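Local structure of molybdate-binding protein MolA (Haemophilus influenzae, 3PSH) at residues 28-33 and 282-287; 158-163 and 316-321; 73-78 and 96-101; 22-27 and 67-72. The protein binds molybdate and tungstate, but not sulfate or phosphate, in the periplasm and serves the low-affinity molybdate importer MolBCA. All coordinates share one frame; numbering follows the deposited sequence.

In the fold
The chain has two parallel four-stranded sheets, and molybdate is bound by residues drawn from both halves of the chain. Contact 4 lies where strand 21-24 of the first sheet runs into helix 26-34, and it supplies two of the residues that bind the ion. Contact 3 touches it, its centre about 11 Å away, and joins the loop that leads into helix 77-82 to helix 96-103. Both close early in the chain, within the first lobe. Contact 1 pairs helix 26-34 with helix 283-297. Contact 2 touches contact 1, about 9 Å between centres, and adds helices 154-165 and 307-319. Their segments alternate along the chain and tie late helices back to earlier ones.

Contact 1: 28-33 and 282-287; sequences TLNIAV and MPEALA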
loop_
_atom_site.group_PDB
_atom_site.type_symbol
_atom_site.label_atom_id
_atom_site.label_comp_id
_atom_site.label_asym_id
_atom_site.label_seq_id
_atom_site.Cartn_x
_atom_site.Cartn_y
_atom_site.Cartn_z
ATOM N N THR A 28 5.115 5.449 -2.289
ATOM C CA THR A 28 6.136 6.371 -1.754
ATOM C C THR A 28 5.492 7.774 -1.480
ATOM O O THR A 28 5.846 8.405 -0.491
ATOM C CB THR A 28 7.219 6.574 -2.784
ATOM O OG1 THR A 28 8.016 5.385 -2.899
ATOM C CG2 THR A 28 8.100 7.765 -2.417
ATOM N N LEU A 29 4.558 8.264 -2.323
ATOM C CA LEU A 29 3.914 9.542 -2.101
ATOM C C LEU A 29 3.257 9.549 -0.715
ATOM O O LEU A 29 3.407 10.504 -0.000
ATOM C CB LEU A 29 2.911 9.856 -3.268
ATOM C CG LEU A 29 2.211 11.227 -3.210
ATOM C CD1 LEU A 29 3.284 12.375 -2.922
ATOM C CD2 LEU A 29 1.564 11.400 -4.573
ATOM N N ASN A 30 2.507 8.487 -0.367
ATOM C CA ASN A 30 1.747 8.458 0.890
ATOM C C ASN A 30 2.796 8.455 2.035
ATOM O O ASN A 30 2.592 9.109 3.015
ATOM C CB ASN A 30 0.876 7.175 0.867
ATOM C CG ASN A 30 0.099 6.991 2.158
ATOM O OD1 ASN A 30 -0.347 7.991 2.784
ATOM N ND2 ASN A 30 -0.104 5.728 2.526
ATOM N N ILE A 31 3.859 7.688 1.882
ATOM C CA ILE A 31 4.966 7.764 2.906
ATOM C C ILE A 31 5.490 9.188 3.071
ATOM O O ILE A 31 5.645 9.666 4.211
ATOM C CB ILE A 31 6.052 6.664 2.668
ATOM C CG1 ILE A 31 5.460 5.232 2.850
ATOM C CG2 ILE A 31 7.372 7.002 3.540
ATOM C CD1 ILE A 31 6.284 4.154 2.273
ATOM N N ALA A 32 5.804 9.834 1.948
ATOM C CA ALA A 32 6.368 11.199 2.009
ATOM C C ALA A 32 5.408 12.148 2.667
ATOM O O ALA A 32 5.866 13.059 3.422
ATOM C CB ALA A 32 6.698 11.765 0.605
ATOM N N VAL A 33 4.091 11.950 2.442
ATOM C CA VAL A 33 3.131 12.816 3.086
ATOM C C VAL A 33 3.264 12.587 4.600
ATOM O O VAL A 33 3.179 13.526 5.436
ATOM C CB VAL A 33 1.669 12.512 2.552
ATOM C CG1 VAL A 33 0.598 13.136 3.494
ATOM C CG2 VAL A 33 1.531 12.982 1.105
ATOM N N MET A 282 1.650 -0.491 3.796
ATOM C CA MET A 282 1.721 0.921 4.114
ATOM C C MET A 282 1.624 0.995 5.607
ATOM O O MET A 282 0.949 0.143 6.219
ATOM C CB MET A 282 0.536 1.715 3.485
ATOM C CG MET A 282 0.315 1.630 1.980
ATOM S SD MET A 282 1.210 2.949 1.002
ATOM C CE MET A 282 2.881 2.835 1.633
ATOM N N PRO A 283 2.357 1.946 6.212
ATOM C CA PRO A 283 2.495 1.903 7.652
ATOM C C PRO A 283 1.160 1.972 8.346
ATOM O O PRO A 283 1.012 1.310 9.393
ATOM C CB PRO A 283 3.330 3.161 7.995
ATOM C CG PRO A 283 3.297 4.067 6.652
ATOM C CD PRO A 283 3.103 3.063 5.542
ATOM N N GLU A 284 0.238 2.795 7.859
ATOM C CA GLU A 284 -1.109 2.858 8.508
ATOM C C GLU A 284 -1.920 1.614 8.358
ATOM O O GLU A 284 -2.820 1.366 9.183
ATOM C CB GLU A 284 -1.936 4.086 8.020
ATOM C CG GLU A 284 -2.387 4.046 6.542
ATOM C CD GLU A 284 -1.373 4.434 5.475
ATOM O OE1 GLU A 284 -0.154 4.465 5.775
ATOM O OE2 GLU A 284 -1.824 4.707 4.333
ATOM N N ALA A 285 -1.652 0.869 7.296
ATOM C CA ALA A 285 -2.387 -0.424 7.050
ATOM C C ALA A 285 -1.989 -1.411 8.108
ATOM O O ALA A 285 -2.882 -2.087 8.611
ATOM C CB ALA A 285 -2.072 -0.948 5.717
ATOM N N LEU A 286 -0.688 -1.505 8.441
ATOM C CA LEU A 286 -0.262 -2.378 9.617
ATOM C C LEU A 286 -0.853 -1.875 10.909
ATOM O O LEU A 286 -1.620 -2.586 11.618
ATOM C CB LEU A 286 1.299 -2.442 9.758
ATOM C CG LEU A 286 1.818 -3.411 8.660
ATOM C CD1 LEU A 286 1.746 -3.005 7.139
ATOM C CD2 LEU A 286 3.304 -3.771 9.014
ATOM N N ALA A 287 -0.561 -0.600 11.222
ATOM C CA ALA A 287 -0.808 -0.096 12.553
ATOM C C ALA A 287 -2.350 -0.075 12.875
ATOM O O ALA A 287 -2.840 -0.533 13.962
ATOM C CB ALA A 287 -0.183 1.247 12.680
#
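Asn30 buries more surface than any other residue, and its amide nitrogen meets two side chains of 282-287. Its CG lies anti to the backbone N, and the amide faces 282-287. Asn30 ND2 donates to Glu284 OE2 at 2.7 Å, with an N-H...O angle of 157°. The two groups meet tip to tip. The carboxylate oxygen is close to the amide plane and offers its syn lone pair, while the carboxylate is turned 85° from the amide. The same nitrogen gives a weak but straight hydrogen bond to the sulfur, Asn30 ND2 to Met282 SD at 3.4 Å and 171°.

Met282 sits at the N-cap position, close to Gln27 of the molybdate site, where helix 26-34 meets the N-terminal end of helix 283-297. Its chain is bent at chi2 and chi3, and the methyl lands on Ile31. Met282 CE is 3.7 Å from Ile31 CD1 and equally near Ile31 CG1. The ring carbon Pro283 CD adds a looser contact to Ile31 CG1 at 4.2 Å.

Glu284 has a stronger partner outside, a salt bridge from OE2 to Lys276, and its OE1 accepts from Gln34. Asn30 OD1 is bonded to Tyr56 and Tyr319. The polar atoms of this buried contact are therefore well supplied. Lys276 would be expected to favour a charged carboxylate, and the bonds on both ends of the Asn30 amide fix which end is nitrogen.

Contact 2: 158-163 and 316-321; sequences DELVKA and QKFYRT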
loop_
_atom_site.group_PDB
_atom_site.type_symbol
_atom_site.label_atom_id
_atom_site.label_comp_id
_atom_site.label_asym_id
_atom_site.label_seq_id
_atom_site.Cartn_x
_atom_site.Cartn_y
_atom_site.Cartn_z
ATOM N N ASP A 158 11.830 7.186 11.583
ATOM C CA ASP A 158 11.994 6.203 12.637
ATOM C C ASP A 158 10.710 6.084 13.450
ATOM O O ASP A 158 10.381 4.979 13.825
ATOM C CB ASP A 158 13.183 6.519 13.522
ATOM C CG ASP A 158 14.510 6.342 12.783
ATOM O OD1 ASP A 158 14.574 5.595 11.819
ATOM O OD2 ASP A 158 15.540 6.949 13.229
ATOM N N GLU A 159 10.009 7.207 13.693
ATOM C CA GLU A 159 8.776 7.189 14.441
ATOM C C GLU A 159 7.665 6.479 13.640
ATOM O O GLU A 159 6.744 5.803 14.214
ATOM C CB GLU A 159 8.336 8.654 14.676
ATOM C CG GLU A 159 9.329 9.331 15.629
ATOM C CD GLU A 159 9.251 10.839 15.681
ATOM O OE1 GLU A 159 8.584 11.471 14.786
ATOM O OE2 GLU A 159 9.962 11.371 16.591
ATOM N N LEU A 160 7.721 6.675 12.324
ATOM C CA LEU A 160 6.725 6.068 11.401
ATOM C C LEU A 160 6.903 4.544 11.339
ATOM O O LEU A 160 5.888 3.747 11.454
ATOM C CB LEU A 160 6.919 6.672 9.978
ATOM C CG LEU A 160 5.765 6.172 9.044
ATOM C CD1 LEU A 160 4.351 6.551 9.417
ATOM C CD2 LEU A 160 6.044 6.881 7.686
ATOM N N VAL A 161 8.164 4.078 11.306
ATOM C CA VAL A 161 8.438 2.650 11.362
ATOM C C VAL A 161 7.940 2.059 12.700
ATOM O O VAL A 161 7.279 1.009 12.718
ATOM C CB VAL A 161 9.954 2.365 11.184
ATOM C CG1 VAL A 161 10.291 0.864 11.524
ATOM C CG2 VAL A 161 10.392 2.735 9.683
ATOM N N LYS A 162 8.276 2.718 13.784
ATOM C CA LYS A 162 7.874 2.225 15.135
ATOM C C LYS A 162 6.306 2.195 15.215
ATOM O O LYS A 162 5.739 1.158 15.654
ATOM C CB LYS A 162 8.545 3.073 16.306
ATOM C CG LYS A 162 8.265 2.394 17.684
ATOM C CD LYS A 162 8.400 3.249 18.965
ATOM C CE LYS A 162 7.564 2.571 20.121
ATOM N NZ LYS A 162 6.052 2.327 19.816
ATOM N N ALA A 163 5.627 3.269 14.749
ATOM C CA ALA A 163 4.157 3.262 14.720
ATOM C C ALA A 163 3.616 2.116 13.849
ATOM O O ALA A 163 2.609 1.433 14.248
ATOM C CB ALA A 163 3.584 4.556 14.291
ATOM N N GLN A 316 -3.213 12.491 13.690
ATOM C CA GLN A 316 -2.774 13.846 14.093
ATOM C C GLN A 316 -1.238 13.908 13.956
ATOM O O GLN A 316 -0.709 14.967 13.524
ATOM C CB GLN A 316 -3.211 14.106 15.556
ATOM C CG GLN A 316 -4.752 14.192 15.688
ATOM C CD GLN A 316 -5.339 15.498 15.176
ATOM O OE1 GLN A 316 -4.628 16.423 14.822
ATOM N NE2 GLN A 316 -6.689 15.534 15.049
ATOM N N LYS A 317 -0.561 12.759 14.219
ATOM C CA LYS A 317 0.908 12.683 14.143
ATOM C C LYS A 317 1.468 12.700 12.713
ATOM O O LYS A 317 2.294 13.599 12.359
ATOM C CB LYS A 317 1.487 11.514 14.947
ATOM C CG LYS A 317 2.943 11.272 14.669
ATOM C CD LYS A 317 3.846 12.155 15.536
ATOM C CE LYS A 317 5.319 11.919 15.151
ATOM N NZ LYS A 317 6.086 13.132 15.830
ATOM N N PHE A 318 0.868 11.868 11.816
ATOM C CA PHE A 318 1.484 11.625 10.494
ATOM C C PHE A 318 0.765 12.354 9.396
ATOM O O PHE A 318 1.395 12.628 8.343
ATOM C CB PHE A 318 1.537 10.076 10.263
ATOM C CG PHE A 318 2.522 9.417 11.247
ATOM C CD1 PHE A 318 3.859 9.778 11.231
ATOM C CD2 PHE A 318 2.092 8.526 12.245
ATOM C CE1 PHE A 318 4.764 9.270 12.153
ATOM C CE2 PHE A 318 2.994 7.985 13.169
ATOM C CZ PHE A 318 4.352 8.313 13.126
ATOM N N TYR A 319 -0.548 12.599 9.558
ATOM C CA TYR A 319 -1.239 13.380 8.522
ATOM C C TYR A 319 -1.559 14.790 8.942
ATOM O O TYR A 319 -2.097 15.511 8.147
ATOM C CB TYR A 319 -2.542 12.691 8.066
ATOM C CG TYR A 319 -2.343 11.382 7.302
ATOM C CD1 TYR A 319 -1.739 11.380 6.016
ATOM C CD2 TYR A 319 -2.779 10.148 7.861
ATOM C CE1 TYR A 319 -1.593 10.187 5.264
ATOM C CE2 TYR A 319 -2.690 8.943 7.069
ATOM C CZ TYR A 319 -2.036 8.967 5.840
ATOM O OH TYR A 319 -1.985 7.840 5.082
ATOM N N ARG A 320 -1.230 15.154 10.180
ATOM C CA ARG A 320 -1.393 16.526 10.756
ATOM C C ARG A 320 -2.885 16.996 10.661
ATOM O O ARG A 320 -3.244 18.226 10.525
ATOM C CB ARG A 320 -0.402 17.497 10.033
ATOM C CG ARG A 320 1.010 17.055 10.032
ATOM C CD ARG A 320 1.836 17.859 8.968
ATOM N NE ARG A 320 1.472 17.315 7.638
ATOM C CZ ARG A 320 1.932 16.158 7.090
ATOM N NH1 ARG A 320 2.673 15.294 7.757
ATOM N NH2 ARG A 320 1.504 15.827 5.884
ATOM N N THR A 321 -3.777 16.016 10.716
ATOM C CA THR A 321 -5.208 16.291 10.721
ATOM C C THR A 321 -5.963 15.135 11.412
ATOM O O THR A 321 -5.341 14.136 11.775
ATOM C CB THR A 321 -5.787 16.560 9.304
ATOM O OG1 THR A 321 -7.095 17.131 9.493
ATOM C CG2 THR A 321 -5.854 15.333 8.423
#
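Phe318 points its ring at helix 154-165 and takes the largest share of the contact. Leu160 lies over one face. Its CD1 stands 3.7 Å from the ring centroid and 11° off the normal, a CH-pi contact above the centre. The opposite face is covered by Lys317 of the same segment, with Lys317 CG 3.4 Å above the plane. The ring is thus held between a methyl of one helix and a methylene of its own.

The far end of the ring meets the backbone of 158-163. Phe318 CZ comes to 3.6 Å from Glu159 O and 3.7 Å from Leu160 CA. Ala163 is one turn farther on from Glu159, and its CB approaches Phe318 CE2 obliquely at 3.7 Å.

A salt bridge lies beside this packing. Lys317 bends at chi2 (86°), and its chain crosses that of Glu159 at about a right angle. Lys317 NZ reaches Glu159 OE1 at 3.2 Å, and the hydrogen bond within the pair is weak. Both residues lie toward the solvent side, so the ion pair is probably a modest addition to the apolar contact.

Helix 154-165 here meets the end of helix 307-319. Leu160 also touches Ile144 of helix 132-151 and Pro283 of helix 283-297. Gln34 of helix 26-34 borders both Leu160 and Phe318, and Tyr314 meets the Phe318 ring one turn back.

Contact 3: 73-78 and 96-101; sequences NSVNIE and SEMIKQ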
loop_
_atom_site.group_PDB
_atom_site.type_symbol
_atom_site.label_atom_id
_atom_site.label_comp_id
_atom_site.label_asym_id
_atom_site.label_seq_id
_atom_site.Cartn_x
_atom_site.Cartn_y
_atom_site.Cartn_z
ATOM N N ASN A 73 4.403 3.592 -14.984
ATOM C CA ASN A 73 5.215 2.842 -15.947
ATOM C C ASN A 73 5.564 3.616 -17.239
ATOM O O ASN A 73 5.968 3.088 -18.227
ATOM C CB ASN A 73 4.525 1.485 -16.249
ATOM C CG ASN A 73 3.204 1.685 -16.942
ATOM O OD1 ASN A 73 2.784 2.820 -17.270
ATOM N ND2 ASN A 73 2.464 0.576 -17.041
ATOM N N SER A 74 5.496 4.913 -17.152
ATOM C CA SER A 74 5.799 5.834 -18.312
ATOM C C SER A 74 6.291 7.196 -17.753
ATOM O O SER A 74 5.910 7.642 -16.623
ATOM C CB SER A 74 4.589 6.026 -19.257
ATOM O OG SER A 74 3.539 6.823 -18.646
ATOM N N VAL A 75 7.129 7.902 -18.547
ATOM C CA VAL A 75 7.554 9.213 -18.108
ATOM C C VAL A 75 7.549 10.123 -19.332
ATOM O O VAL A 75 7.626 9.573 -20.470
ATOM C CB VAL A 75 8.936 9.120 -17.462
ATOM C CG1 VAL A 75 10.038 8.586 -18.507
ATOM C CG2 VAL A 75 9.349 10.552 -16.802
ATOM N N ASN A 76 7.329 11.429 -19.078
ATOM C CA ASN A 76 7.292 12.464 -20.170
ATOM C C ASN A 76 8.537 13.323 -19.850
ATOM O O ASN A 76 8.458 14.247 -19.010
ATOM C CB ASN A 76 5.964 13.261 -20.140
ATOM C CG ASN A 76 5.946 14.399 -21.164
ATOM O OD1 ASN A 76 6.988 14.790 -21.650
ATOM N ND2 ASN A 76 4.725 14.819 -21.594
ATOM N N ILE A 77 9.653 12.992 -20.500
ATOM C CA ILE A 77 10.974 13.606 -20.140
ATOM C C ILE A 77 10.879 15.119 -20.411
ATOM O O ILE A 77 11.296 15.921 -19.558
ATOM C CB ILE A 77 12.121 13.015 -20.935
ATOM C CG1 ILE A 77 12.427 11.528 -20.554
ATOM C CG2 ILE A 77 13.464 13.757 -20.763
ATOM C CD1 ILE A 77 12.908 11.284 -19.069
ATOM N N GLU A 78 10.291 15.524 -21.553
ATOM C CA GLU A 78 10.206 17.015 -21.734
ATOM C C GLU A 78 9.407 17.741 -20.667
ATOM O O GLU A 78 9.806 18.858 -20.322
ATOM C CB GLU A 78 9.688 17.469 -23.116
ATOM C CG GLU A 78 10.403 16.805 -24.295
ATOM C CD GLU A 78 11.604 17.583 -24.722
ATOM O OE1 GLU A 78 11.926 18.591 -24.064
ATOM O OE2 GLU A 78 12.357 17.133 -25.651
ATOM N N SER A 96 12.579 -0.909 -17.557
ATOM C CA SER A 96 13.983 -0.504 -17.727
ATOM C C SER A 96 14.028 0.662 -18.718
ATOM O O SER A 96 14.861 1.576 -18.498
ATOM C CB SER A 96 14.821 -1.670 -18.270
ATOM O OG SER A 96 14.810 -2.687 -17.310
ATOM N N GLU A 97 13.100 0.693 -19.689
ATOM C CA GLU A 97 13.161 1.773 -20.710
ATOM C C GLU A 97 12.869 3.148 -20.082
ATOM O O GLU A 97 13.410 4.164 -20.469
ATOM C CB GLU A 97 12.157 1.436 -21.849
ATOM C CG GLU A 97 11.934 2.563 -22.855
ATOM C CD GLU A 97 10.867 2.207 -23.940
ATOM O OE1 GLU A 97 10.274 1.095 -23.842
ATOM O OE2 GLU A 97 10.605 3.023 -24.846
ATOM N N MET A 98 12.004 3.161 -19.107
ATOM C CA MET A 98 11.566 4.362 -18.418
ATOM C C MET A 98 12.694 4.836 -17.508
ATOM O O MET A 98 12.973 6.054 -17.461
ATOM C CB MET A 98 10.312 4.032 -17.565
ATOM C CG MET A 98 9.952 5.167 -16.636
ATOM S SD MET A 98 8.565 4.653 -15.539
ATOM C CE MET A 98 8.429 6.069 -14.420
ATOM N N ILE A 99 13.280 3.925 -16.714
ATOM C CA ILE A 99 14.431 4.311 -15.853
ATOM C C ILE A 99 15.559 4.888 -16.761
ATOM O O ILE A 99 16.161 5.921 -16.421
ATOM C CB ILE A 99 14.944 3.093 -15.069
ATOM C CG1 ILE A 99 13.835 2.823 -14.042
ATOM C CG2 ILE A 99 16.306 3.394 -14.421
ATOM C CD1 ILE A 99 13.982 1.452 -13.223
ATOM N N LYS A 100 15.826 4.217 -17.881
ATOM C CA LYS A 100 16.872 4.651 -18.829
ATOM C C LYS A 100 16.541 6.045 -19.380
ATOM O O LYS A 100 17.459 6.848 -19.466
ATOM C CB LYS A 100 17.084 3.647 -19.974
ATOM C CG LYS A 100 18.269 4.039 -20.938
ATOM C CD LYS A 100 18.510 2.864 -21.873
ATOM C CE LYS A 100 19.577 3.135 -22.972
ATOM N NZ LYS A 100 19.249 4.363 -23.793
ATOM N N GLN A 101 15.279 6.308 -19.771
ATOM C CA GLN A 101 14.876 7.727 -20.193
ATOM C C GLN A 101 15.346 8.767 -19.152
ATOM O O GLN A 101 15.893 9.778 -19.498
ATOM C CB GLN A 101 13.399 7.891 -20.513
ATOM C CG GLN A 101 13.013 7.178 -21.776
ATOM C CD GLN A 101 11.702 7.669 -22.249
ATOM O OE1 GLN A 101 11.628 8.821 -22.674
ATOM N NE2 GLN A 101 10.613 6.829 -22.129
HETATM O O HOH W 1 9.600 10.646 -22.355
#
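Met98 reaches out from helix 96-103 and lays its sulfur against the backbone of 73-78. Its CG is anti to the backbone N (chi1 170°), and the chain stays extended to the methyl. Met98 SD lies 3.5 Å from Ser74 N and 3.6 Å from Asn73 C. Met98 CE goes on to Ser74 O at 3.7 Å. The CG of Met98 is met at 3.9 Å by Val75 CG1, the two side chains crossing at a slant. This buried thioether is the close-packed part of the contact.

Gln101, one turn later, lies nearer the surface. Its chain and that of Val75 slide past each other in opposite directions. Ile77 packs on it as well and brings its CD1 to 3.4 Å from Gln101 O. The two segments have no direct hydrogen bond between them here. A water does the joining: it donates to Gln101 OE1 at 2.7 Å and to Val75 O, and it accepts from Ile77 N. That bridge ties the amide to the backbone just where helix 77-82 begins.

Asn76 stands at the N-cap of that helix, and its OD1 accepts from Ser79 N. The contact joins the loop leading into one helix with the helix that follows strand 87-91. Helix 77-82, strand 87-91 and helix 96-103 alternate along the chain around the first parallel sheet, as in a periplasmic binding protein lobe.

Contact 4: 22-27 and 67-72; sequences VVLQHQ and AMPGDL. With MOO (molybdate ion), chain B.
Residues 22-26 and 69-72 run in similar directions, 36° apart, and come closest at Leu24 and Asp71, with 5.4 Å between their CA atoms. Val22 and Pro69 meet tip to tip, Val22 CG1 to Pro69 CG at 3.6 Å. Leu24 spreads over the loop backbone: its CB is 3.6 Å from Asp71 O, and its CD2 rests against Gly70. Leu72 packs back on the turn, with Leu72 CD2 3.6 Å from Leu24 O. A water donates to both Leu24 O and Leu72 O and links the two backbones.

Leu72 CD2 also reaches the edge of the His26 ring, near ND1. His26 NE2 donates to molybdate O4 at 2.8 Å and 162°, with O4 in the ring plane. Gln27 NE2 donates to O3 at 2.8 Å, less straight at 139°. Gln27 OE1 lies above one face of the His26 ring, offset toward the rim.

Tyr196, Arg243, Gly279 and Tyr280 complete the hydrogen bonding of the anion. His26 and Gln27 start helix 26-34, and its N-terminal end may add a modest favourable field for the anion. With ND1 partnerless beside apolar Leu72, NE2 is the ring nitrogen that serves the oxyanion as donor.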
loop_
_atom_site.group_PDB
_atom_site.type_symbol
_atom_site.label_atom_id
_atom_site.label_comp_id
_atom_site.label_asym_id
_atom_site.label_seq_id
_atom_site.Cartn_x
_atom_site.Cartn_y
_atom_site.Cartn_z
ATOM N N VAL A 22 10.493 14.229 -7.796
ATOM C CA VAL A 22 9.236 13.894 -8.536
ATOM C C VAL A 22 8.906 12.479 -8.065
ATOM O O VAL A 22 9.776 11.637 -8.036
ATOM C CB VAL A 22 9.481 14.027 -10.058
ATOM C CG1 VAL A 22 8.307 13.357 -10.828
ATOM C CG2 VAL A 22 9.455 15.551 -10.344
ATOM N N VAL A 23 7.657 12.248 -7.645
ATOM C CA VAL A 23 7.360 10.965 -7.013
ATOM C C VAL A 23 6.362 10.177 -7.870
ATOM O O VAL A 23 5.180 10.511 -7.886
ATOM C CB VAL A 23 6.784 11.149 -5.538
ATOM C CG1 VAL A 23 6.493 9.740 -5.013
ATOM C CG2 VAL A 23 7.860 11.861 -4.691
ATOM N N LEU A 24 6.898 9.212 -8.639
ATOM C CA LEU A 24 6.071 8.472 -9.639
ATOM C C LEU A 24 5.485 7.149 -9.137
ATOM O O LEU A 24 5.436 6.141 -9.863
ATOM C CB LEU A 24 6.845 8.311 -10.996
ATOM C CG LEU A 24 7.335 9.685 -11.665
ATOM C CD1 LEU A 24 8.006 9.320 -12.982
ATOM C CD2 LEU A 24 6.173 10.719 -11.810
ATOM N N GLN A 25 5.172 7.117 -7.855
ATOM C CA GLN A 25 4.650 5.902 -7.194
ATOM C C GLN A 25 3.788 6.422 -6.049
ATOM O O GLN A 25 4.279 7.248 -5.234
ATOM C CB GLN A 25 5.824 5.066 -6.666
ATOM C CG GLN A 25 5.315 3.622 -6.244
ATOM C CD GLN A 25 6.092 2.988 -5.149
ATOM O OE1 GLN A 25 6.581 1.830 -5.331
ATOM N NE2 GLN A 25 6.300 3.690 -4.048
ATOM N N HIS A 26 2.487 6.010 -5.915
ATOM C CA HIS A 26 1.589 6.411 -4.862
ATOM C C HIS A 26 1.990 5.940 -3.459
ATOM O O HIS A 26 1.799 6.632 -2.488
ATOM C CB HIS A 26 0.131 5.959 -5.151
ATOM C CG HIS A 26 -0.002 4.501 -5.513
ATOM N ND1 HIS A 26 0.578 3.954 -6.636
ATOM C CD2 HIS A 26 -0.718 3.491 -4.943
ATOM C CE1 HIS A 26 0.257 2.670 -6.743
ATOM N NE2 HIS A 26 -0.461 2.354 -5.677
ATOM N N GLN A 27 2.646 4.781 -3.410
ATOM C CA GLN A 27 3.046 4.247 -2.090
ATOM C C GLN A 27 4.099 5.149 -1.475
ATOM O O GLN A 27 4.018 5.563 -0.300
ATOM C CB GLN A 27 3.581 2.830 -2.135
ATOM C CG GLN A 27 2.358 1.949 -2.593
ATOM C CD GLN A 27 2.391 1.602 -4.032
ATOM O OE1 GLN A 27 2.951 2.298 -4.882
ATOM N NE2 GLN A 27 1.724 0.454 -4.341
ATOM N N ALA A 67 2.377 19.428 -10.447
ATOM C CA ALA A 67 2.690 18.904 -11.764
ATOM C C ALA A 67 2.731 17.321 -11.837
ATOM O O ALA A 67 3.047 16.684 -10.802
ATOM C CB ALA A 67 4.066 19.448 -12.226
ATOM N N MET A 68 2.448 16.733 -13.001
ATOM C CA MET A 68 2.332 15.238 -13.222
ATOM C C MET A 68 3.056 14.824 -14.478
ATOM O O MET A 68 2.450 14.638 -15.563
ATOM C CB MET A 68 0.825 14.895 -13.308
ATOM C CG MET A 68 0.172 15.114 -11.957
ATOM S SD MET A 68 -1.655 14.909 -12.064
ATOM C CE MET A 68 -2.183 16.477 -12.805
ATOM N N PRO A 69 4.374 14.674 -14.386
ATOM C CA PRO A 69 5.193 14.449 -15.573
ATOM C C PRO A 69 5.404 12.997 -15.939
ATOM O O PRO A 69 6.298 12.688 -16.702
ATOM C CB PRO A 69 6.531 15.106 -15.181
ATOM C CG PRO A 69 6.700 14.740 -13.722
ATOM C CD PRO A 69 5.244 15.023 -13.225
ATOM N N GLY A 70 4.649 12.088 -15.297
ATOM C CA GLY A 70 4.763 10.659 -15.626
ATOM C C GLY A 70 3.729 9.906 -14.771
ATOM O O GLY A 70 2.967 10.562 -14.193
ATOM N N ASP A 71 3.780 8.584 -14.858
ATOM C CA ASP A 71 2.932 7.734 -13.963
ATOM C C ASP A 71 3.714 6.509 -13.574
ATOM O O ASP A 71 4.968 6.533 -13.484
ATOM C CB ASP A 71 1.560 7.500 -14.699
ATOM C CG ASP A 71 1.642 6.664 -15.962
ATOM O OD1 ASP A 71 2.644 6.127 -16.309
ATOM O OD2 ASP A 71 0.637 6.564 -16.703
ATOM N N LEU A 72 2.999 5.409 -13.204
ATOM C CA LEU A 72 3.813 4.293 -12.742
ATOM C C LEU A 72 4.801 3.602 -13.705
ATOM O O LEU A 72 5.891 3.059 -13.277
ATOM C CB LEU A 72 2.894 3.160 -12.198
ATOM C CG LEU A 72 2.117 3.505 -10.937
ATOM C CD1 LEU A 72 0.920 2.573 -10.809
ATOM C CD2 LEU A 72 2.996 3.433 -9.734
HETATM MO MO MOO B . -1.133 -1.498 -4.804
HETATM O O1 MOO B . -2.433 -2.541 -4.515
HETATM O O2 MOO B . -0.173 -2.038 -6.128
HETATM O O3 MOO B . -0.130 -1.443 -3.431
HETATM O O4 MOO B . -1.791 0.062 -4.932
HETATM O O HOH W 2 7.260 4.524 -11.318
#